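Long-range contacts in H127A/Y244A mutant of alginate lyase AlyC3 in complex with dimannuronate (PDB 7C8F), which is an engineered double mutant of a PL7 alginate lyase, an enzyme that cleaves alginate, caught with dimannuronate bound: residues L24-L29 / G48-I53; L76-V82 / Y237-A243. All coordinates share one frame; numbering follows the deposited sequence.

Contact 1: L24-L29 / G48-I53; sequences LTESEL and GNFTGI
Phe50 is the bump of this contact, and the bend between helix 18-25 and strand 27-31 is the hollow that takes it. The ring enters between Leu24 on the helix end and Leu29 on the strand. Leu24 lays CD2 over the centre of one ring face, 3.8 Å from the centroid and almost on the ring normal, a clear CH-pi contact. Its CB meets the ring closer to the root, with Leu24 CB 3.6 Å from Phe50 CD1. The two side chains cross at about a right angle. Phe50 CG stands anti to the carbonyl carbon (chi1 -84°), which swings the ring back toward the bend.

The ring's far end reaches the strand. Phe50 CZ lies 3.7 Å from Leu29 N, and Leu29 CB packs on CE2. Ser27 O sits at the ring edge, near its plane, 3.5 Å from Phe50 CE1. Further along, Leu29 CD2 and Ile53 CG2 touch at 4.0 Å as their side chains slide past each other in opposite directions. Phe58 of strand 58-60 touches both.

Gly48 fits flat against the turn. A side chain there would strike Thr25 O. Its backbone makes two CA-H...O contacts: Gly48 CA to Ser27 O at 3.2 Å, and Thr25 CA to Gly48 O, also 3.2 Å and nearly straight. The loop holds its own shape with an Asx turn, in which Asn49 OD1 accepts from Thr51 N and OG1, and with a type II turn from Phe50 to Ile53. The segments share no conventional hydrogen bond. The chemistry therefore implies a join made by aromatic and aliphatic fit, helped by weak CA-H...O contacts, that fastens the 48-53 loop to the bend where helix 18-25 passes into strand 27-31.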
loop_
_atom_site.group_PDB
_atom_site.type_symbol
_atom_site.label_atom_id
_atom_site.label_comp_id
_atom_site.label_asym_id
_atom_site.label_seq_id
_atom_site.Cartn_x
_atom_site.Cartn_y
_atom_site.Cartn_z
ATOM N N LEU B 24 29.857 -2.441 -3.901
ATOM C CA LEU B 24 30.088 -2.939 -2.551
ATOM C C LEU B 24 29.905 -1.835 -1.505
ATOM O O LEU B 24 29.290 -2.070 -0.462
ATOM C CB LEU B 24 31.473 -3.585 -2.448
ATOM C CG LEU B 24 31.626 -4.811 -3.364
ATOM C CD1 LEU B 24 33.057 -5.356 -3.208
ATOM C CD2 LEU B 24 30.616 -5.873 -3.017
ATOM N N THR B 25 30.375 -0.630 -1.753
ATOM C CA THR B 25 30.207 0.440 -0.766
ATOM C C THR B 25 28.765 0.834 -0.554
ATOM O O THR B 25 28.421 1.389 0.416
ATOM C CB THR B 25 30.986 1.722 -1.119
ATOM O OG1 THR B 25 30.564 2.253 -2.366
ATOM C CG2 THR B 25 32.461 1.454 -1.157
ATOM N N GLU B 26 27.944 0.489 -1.512
ATOM C CA GLU B 26 26.524 0.793 -1.471
ATOM C C GLU B 26 25.669 -0.335 -0.912
ATOM O O GLU B 26 24.487 -0.239 -0.876
ATOM C CB GLU B 26 26.044 1.094 -2.893
ATOM C CG GLU B 26 26.562 2.399 -3.505
ATOM C CD GLU B 26 25.917 3.612 -2.903
ATOM O OE1 GLU B 26 24.707 3.633 -2.821
ATOM O OE2 GLU B 26 26.612 4.534 -2.505
ATOM N N SER B 27 26.325 -1.386 -0.475
ATOM C CA SER B 27 25.649 -2.580 -0.035
ATOM C C SER B 27 26.153 -3.244 1.222
ATOM O O SER B 27 27.084 -2.810 1.823
ATOM C CB SER B 27 25.786 -3.659 -1.133
ATOM O OG SER B 27 25.473 -3.202 -2.411
ATOM N N GLU B 28 25.480 -4.323 1.577
ATOM C CA GLU B 28 25.885 -5.220 2.639
ATOM C C GLU B 28 25.837 -6.636 2.081
ATOM O O GLU B 28 25.274 -6.825 1.073
ATOM C CB GLU B 28 25.055 -5.097 3.915
ATOM C CG GLU B 28 23.595 -5.444 3.780
ATOM C CD GLU B 28 22.837 -5.144 5.048
ATOM O OE1 GLU B 28 23.009 -4.063 5.584
ATOM O OE2 GLU B 28 22.098 -6.013 5.468
ATOM N N LEU B 29 26.447 -7.590 2.763
ATOM C CA LEU B 29 26.436 -8.992 2.365
ATOM C C LEU B 29 25.476 -9.742 3.276
ATOM O O LEU B 29 25.575 -9.645 4.504
ATOM C CB LEU B 29 27.836 -9.605 2.477
ATOM C CG LEU B 29 27.929 -11.074 2.055
ATOM C CD1 LEU B 29 27.676 -11.245 0.549
ATOM C CD2 LEU B 29 29.291 -11.653 2.436
ATOM N N GLY B 48 28.774 -0.966 4.433
ATOM C CA GLY B 48 29.326 -0.859 3.103
ATOM C C GLY B 48 30.822 -1.054 3.015
ATOM O O GLY B 48 31.389 -0.884 1.930
ATOM N N ASN B 49 31.486 -1.400 4.115
ATOM C CA ASN B 49 32.926 -1.624 4.078
ATOM C C ASN B 49 33.175 -3.116 3.958
ATOM O O ASN B 49 33.049 -3.865 4.933
ATOM C CB ASN B 49 33.637 -1.034 5.286
ATOM C CG ASN B 49 35.120 -0.964 5.063
ATOM O OD1 ASN B 49 35.650 -1.649 4.182
ATOM N ND2 ASN B 49 35.806 -0.133 5.834
ATOM N N PHE B 50 33.542 -3.534 2.750
ATOM C CA PHE B 50 33.852 -4.917 2.442
ATOM C C PHE B 50 35.326 -5.261 2.631
ATOM O O PHE B 50 35.721 -6.385 2.305
ATOM C CB PHE B 50 33.406 -5.251 1.011
ATOM C CG PHE B 50 31.944 -5.634 0.898
ATOM C CD1 PHE B 50 30.938 -4.667 0.969
ATOM C CD2 PHE B 50 31.585 -6.957 0.715
ATOM C CE1 PHE B 50 29.595 -5.016 0.859
ATOM C CE2 PHE B 50 30.259 -7.323 0.603
ATOM C CZ PHE B 50 29.256 -6.352 0.672
ATOM N N THR B 51 36.135 -4.344 3.172
ATOM C CA THR B 51 37.548 -4.644 3.382
ATOM C C THR B 51 37.683 -5.904 4.225
ATOM O O THR B 51 37.088 -6.010 5.302
ATOM C CB THR B 51 38.217 -3.464 4.090
ATOM O OG1 THR B 51 38.210 -2.317 3.225
ATOM C CG2 THR B 51 39.676 -3.826 4.467
ATOM N N GLY B 52 38.443 -6.879 3.716
ATOM C CA GLY B 52 38.656 -8.131 4.414
ATOM C C GLY B 52 37.577 -9.185 4.252
ATOM O O GLY B 52 37.751 -10.305 4.751
ATOM N N ILE B 53 36.470 -8.882 3.579
ATOM C CA ILE B 53 35.346 -9.807 3.469
ATOM C C ILE B 53 35.591 -10.722 2.275
ATOM O O ILE B 53 35.490 -10.285 1.125
ATOM C CB ILE B 53 34.018 -9.055 3.323
ATOM C CG1 ILE B 53 33.794 -8.135 4.527
ATOM C CG2 ILE B 53 32.861 -10.038 3.151
ATOM C CD1 ILE B 53 33.688 -8.860 5.844
#

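Contact 2: L76-V82 / Y237-A243. With BEM (beta-D-mannopyranuronic acid), chain D.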
loop_
_atom_site.group_PDB
_atom_site.type_symbol
_atom_site.label_atom_id
_atom_site.label_comp_id
_atom_site.label_asym_id
_atom_site.label_seq_id
_atom_site.Cartn_x
_atom_site.Cartn_y
_atom_site.Cartn_z
ATOM N N LEU B 76 18.737 -21.487 0.954
ATOM C CA LEU B 76 19.839 -20.684 1.454
ATOM C C LEU B 76 20.290 -19.697 0.378
ATOM O O LEU B 76 20.016 -19.868 -0.815
ATOM C CB LEU B 76 20.997 -21.564 1.940
ATOM C CG LEU B 76 20.692 -22.450 3.158
ATOM C CD1 LEU B 76 21.974 -23.024 3.765
ATOM C CD2 LEU B 76 19.913 -21.676 4.218
ATOM N N ARG B 77 20.959 -18.636 0.813
ATOM C CA ARG B 77 21.251 -17.554 -0.116
ATOM C C ARG B 77 22.597 -16.927 0.194
ATOM O O ARG B 77 23.176 -17.118 1.269
ATOM C CB ARG B 77 20.119 -16.513 -0.151
ATOM C CG ARG B 77 19.539 -16.130 1.200
ATOM C CD ARG B 77 18.075 -15.668 1.089
ATOM N NE ARG B 77 17.807 -14.893 -0.124
ATOM C CZ ARG B 77 16.844 -15.176 -0.997
ATOM N NH1 ARG B 77 16.040 -16.211 -0.790
ATOM N NH2 ARG B 77 16.676 -14.419 -2.077
ATOM N N ASN B 78 23.078 -16.153 -0.774
ATOM C CA ASN B 78 24.364 -15.473 -0.678
ATOM C C ASN B 78 24.280 -14.281 -1.633
ATOM O O ASN B 78 24.425 -14.449 -2.847
ATOM C CB ASN B 78 25.485 -16.426 -1.058
ATOM C CG ASN B 78 26.835 -15.749 -1.097
ATOM O OD1 ASN B 78 26.976 -14.592 -0.704
ATOM N ND2 ASN B 78 27.850 -16.479 -1.562
ATOM N N GLU B 79 24.017 -13.098 -1.087
ATOM C CA GLU B 79 23.652 -11.970 -1.925
ATOM C C GLU B 79 24.230 -10.673 -1.397
ATOM O O GLU B 79 24.280 -10.446 -0.183
ATOM C CB GLU B 79 22.124 -11.781 -1.965
ATOM C CG GLU B 79 21.374 -12.920 -2.645
ATOM C CD GLU B 79 19.893 -12.904 -2.339
ATOM O OE1 GLU B 79 19.511 -12.728 -1.155
ATOM O OE2 GLU B 79 19.109 -13.063 -3.293
ATOM N N VAL B 80 24.646 -9.813 -2.316
ATOM C CA VAL B 80 24.886 -8.410 -2.003
ATOM C C VAL B 80 23.546 -7.684 -2.055
ATOM O O VAL B 80 22.793 -7.820 -3.030
ATOM C CB VAL B 80 25.889 -7.805 -2.998
ATOM C CG1 VAL B 80 25.839 -6.296 -2.974
ATOM C CG2 VAL B 80 27.313 -8.291 -2.696
ATOM N N ARG B 81 23.239 -6.924 -1.004
ATOM C CA ARG B 81 21.968 -6.224 -0.836
ATOM C C ARG B 81 22.272 -4.734 -0.877
ATOM O O ARG B 81 22.912 -4.206 0.041
ATOM C CB ARG B 81 21.290 -6.638 0.475
ATOM C CG ARG B 81 19.861 -6.119 0.683
ATOM C CD ARG B 81 19.814 -4.715 1.302
ATOM N NE ARG B 81 18.531 -4.478 1.980
ATOM C CZ ARG B 81 17.754 -3.410 1.831
ATOM N NH1 ARG B 81 16.618 -3.318 2.533
ATOM N NH2 ARG B 81 18.110 -2.402 1.037
ATOM N N VAL B 82 21.871 -4.070 -1.956
ATOM C CA VAL B 82 22.113 -2.639 -2.099
ATOM C C VAL B 82 21.240 -1.894 -1.096
ATOM O O VAL B 82 20.037 -2.142 -0.991
ATOM C CB VAL B 82 21.860 -2.189 -3.549
ATOM C CG1 VAL B 82 22.152 -0.708 -3.718
ATOM C CG2 VAL B 82 22.711 -3.020 -4.533
ATOM N N TYR B 237 14.306 -2.525 -3.305
ATOM C CA TYR B 237 15.762 -2.584 -3.260
ATOM C C TYR B 237 16.273 -3.731 -4.111
ATOM O O TYR B 237 15.548 -4.690 -4.409
ATOM C CB TYR B 237 16.307 -2.703 -1.832
ATOM C CG TYR B 237 15.866 -3.921 -1.036
ATOM C CD1 TYR B 237 14.700 -3.903 -0.271
ATOM C CD2 TYR B 237 16.647 -5.071 -1.015
ATOM C CE1 TYR B 237 14.330 -5.009 0.483
ATOM C CE2 TYR B 237 16.296 -6.167 -0.257
ATOM C CZ TYR B 237 15.131 -6.137 0.488
ATOM O OH TYR B 237 14.750 -7.233 1.245
ATOM N N PHE B 238 17.543 -3.624 -4.498
ATOM C CA PHE B 238 18.208 -4.613 -5.336
ATOM C C PHE B 238 18.995 -5.626 -4.511
ATOM O O PHE B 238 19.613 -5.285 -3.496
ATOM C CB PHE B 238 19.229 -3.940 -6.256
ATOM C CG PHE B 238 18.635 -3.126 -7.369
ATOM C CD1 PHE B 238 17.775 -3.704 -8.306
ATOM C CD2 PHE B 238 18.999 -1.798 -7.533
ATOM C CE1 PHE B 238 17.269 -2.947 -9.348
ATOM C CE2 PHE B 238 18.506 -1.048 -8.581
ATOM C CZ PHE B 238 17.634 -1.617 -9.490
ATOM N N LYS B 239 19.025 -6.870 -5.001
ATOM C CA LYS B 239 19.959 -7.883 -4.536
ATOM C C LYS B 239 20.542 -8.613 -5.732
ATOM O O LYS B 239 19.895 -8.743 -6.781
ATOM C CB LYS B 239 19.300 -8.922 -3.625
ATOM C CG LYS B 239 18.775 -8.312 -2.337
ATOM C CD LYS B 239 18.454 -9.349 -1.274
ATOM C CE LYS B 239 17.164 -10.084 -1.588
ATOM N NZ LYS B 239 16.902 -11.093 -0.515
ATOM N N ALA B 240 21.753 -9.122 -5.555
ATOM C CA ALA B 240 22.443 -9.891 -6.576
ATOM C C ALA B 240 23.306 -10.941 -5.901
ATOM O O ALA B 240 23.947 -10.659 -4.886
ATOM C CB ALA B 240 23.314 -8.990 -7.464
ATOM N N GLY B 241 23.326 -12.142 -6.474
ATOM C CA GLY B 241 24.163 -13.216 -5.964
ATOM C C GLY B 241 23.549 -14.543 -6.343
ATOM O O GLY B 241 23.224 -14.742 -7.521
ATOM N N VAL B 242 23.340 -15.439 -5.375
ATOM C CA VAL B 242 22.590 -16.675 -5.606
ATOM C C VAL B 242 21.623 -16.905 -4.460
ATOM O O VAL B 242 21.918 -16.591 -3.302
ATOM C CB VAL B 242 23.493 -17.919 -5.768
ATOM C CG1 VAL B 242 24.312 -17.822 -7.022
ATOM C CG2 VAL B 242 24.386 -18.087 -4.547
ATOM N N ALA B 243 20.456 -17.442 -4.798
ATOM C CA ALA B 243 19.487 -17.929 -3.831
ATOM C C ALA B 243 18.927 -19.216 -4.411
ATOM O O ALA B 243 18.556 -19.249 -5.588
ATOM C CB ALA B 243 18.371 -16.905 -3.586
HETATM C C1 BEM D . 11.877 -13.832 1.977
HETATM C C2 BEM D . 10.362 -13.802 1.881
HETATM O O2 BEM D . 9.937 -12.581 1.303
HETATM C C3 BEM D . 9.870 -14.982 1.082
HETATM O O3 BEM D . 8.496 -14.888 0.872
HETATM C C4 BEM D . 10.601 -15.105 -0.247
HETATM O O4 BEM D . 10.325 -16.397 -0.779
HETATM C C5 BEM D . 12.094 -15.000 -0.040
HETATM O O5 BEM D . 12.470 -13.872 0.713
HETATM C C6 BEM D . 12.682 -14.852 -1.386
HETATM O O6B BEM D . 12.962 -13.721 -1.779
HETATM O O6A BEM D . 13.031 -15.860 -1.977
HETATM O O1 BEM D . 12.374 -12.651 2.577
HETATM O O HOH W 1 18.751 -1.187 -3.418
#
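Glu79 is gripped by Arg77 and Lys239 in a salt-bridge network. Arg77 comes side-on with two nitrogens: NE gives a 2.9 Å bond to Glu79 OE1, and NH2 bonds to OE2. Lys239 NZ reaches Glu79 OE1 at 3.1 Å, from the opposite face of the carboxylate plane to Arg77 NE. The bend of Arg77 at chi3 (-37°) turns the guanidinium along the sheet face to meet Glu79. Arg77 NH1 remains for the sugar and bonds to BEM O6A at 3.3 Å. With Glu79 replaced by an alanine, Arg77 and Lys239 would probably lose their shared counter-charge, and the guanidinium would be freer to turn away from the sugar.

The backbones pair as antiparallel strands. Asn78 exchanges two hydrogen bonds with Val242, and Val80 two with Ala240. Val82 N adds a bond to Phe238 O. A water bridges Val82 O and Phe238 N. Gly241 sits where the chain turns a corner, and a side chain there would collide with Asn78 O.

Outward, the Arg81 guanidinium lies flat on the Tyr237 ring in a cation-pi stack, planes 5° apart, with CZ 3.5 Å from the ring centroid. Its NH2 bonds to Val82 O at 2.8 Å and NH1 to Asn85, which helps fix its rotation. CB of Ala243, an engineered alanine in place of the native tyrosine, covers one face of the Arg77 guanidinium, 3.4 Å from NH2. On the other side of the sheet, Asn78 CB meets Val242 CG2 at 4.0 Å. The shared carboxylate probably offsets the positive charges and positions Arg77 for the uronate's carboxylate in the PL7 cleft.

Overall arrangement
Contact 1 and contact 2 have centres 13 Å apart and meet in one sheet, where strands 27-31 and 77-82 are antiparallel neighbours. Arg81 N lies 2.9 Å from Glu28 O, a probable hydrogen bond, and Ser27 CB packs 3.2 Å from Arg81 O. Strand 77-82 thus stands between strand 27-31 and the strands of 237-243. Contact 2 carries the pocket residue Arg77. The same mannuronate also bonds to Gln124, Pro139 and Lys170. Contact 1 is peripheral: its centre lies about 17 Å from the centre of the chain, against about 5 Å for contact 2. Its side chain nearest the sugar, Glu28, remains about 12 Å away, so it shares the sheet without touching the ligand.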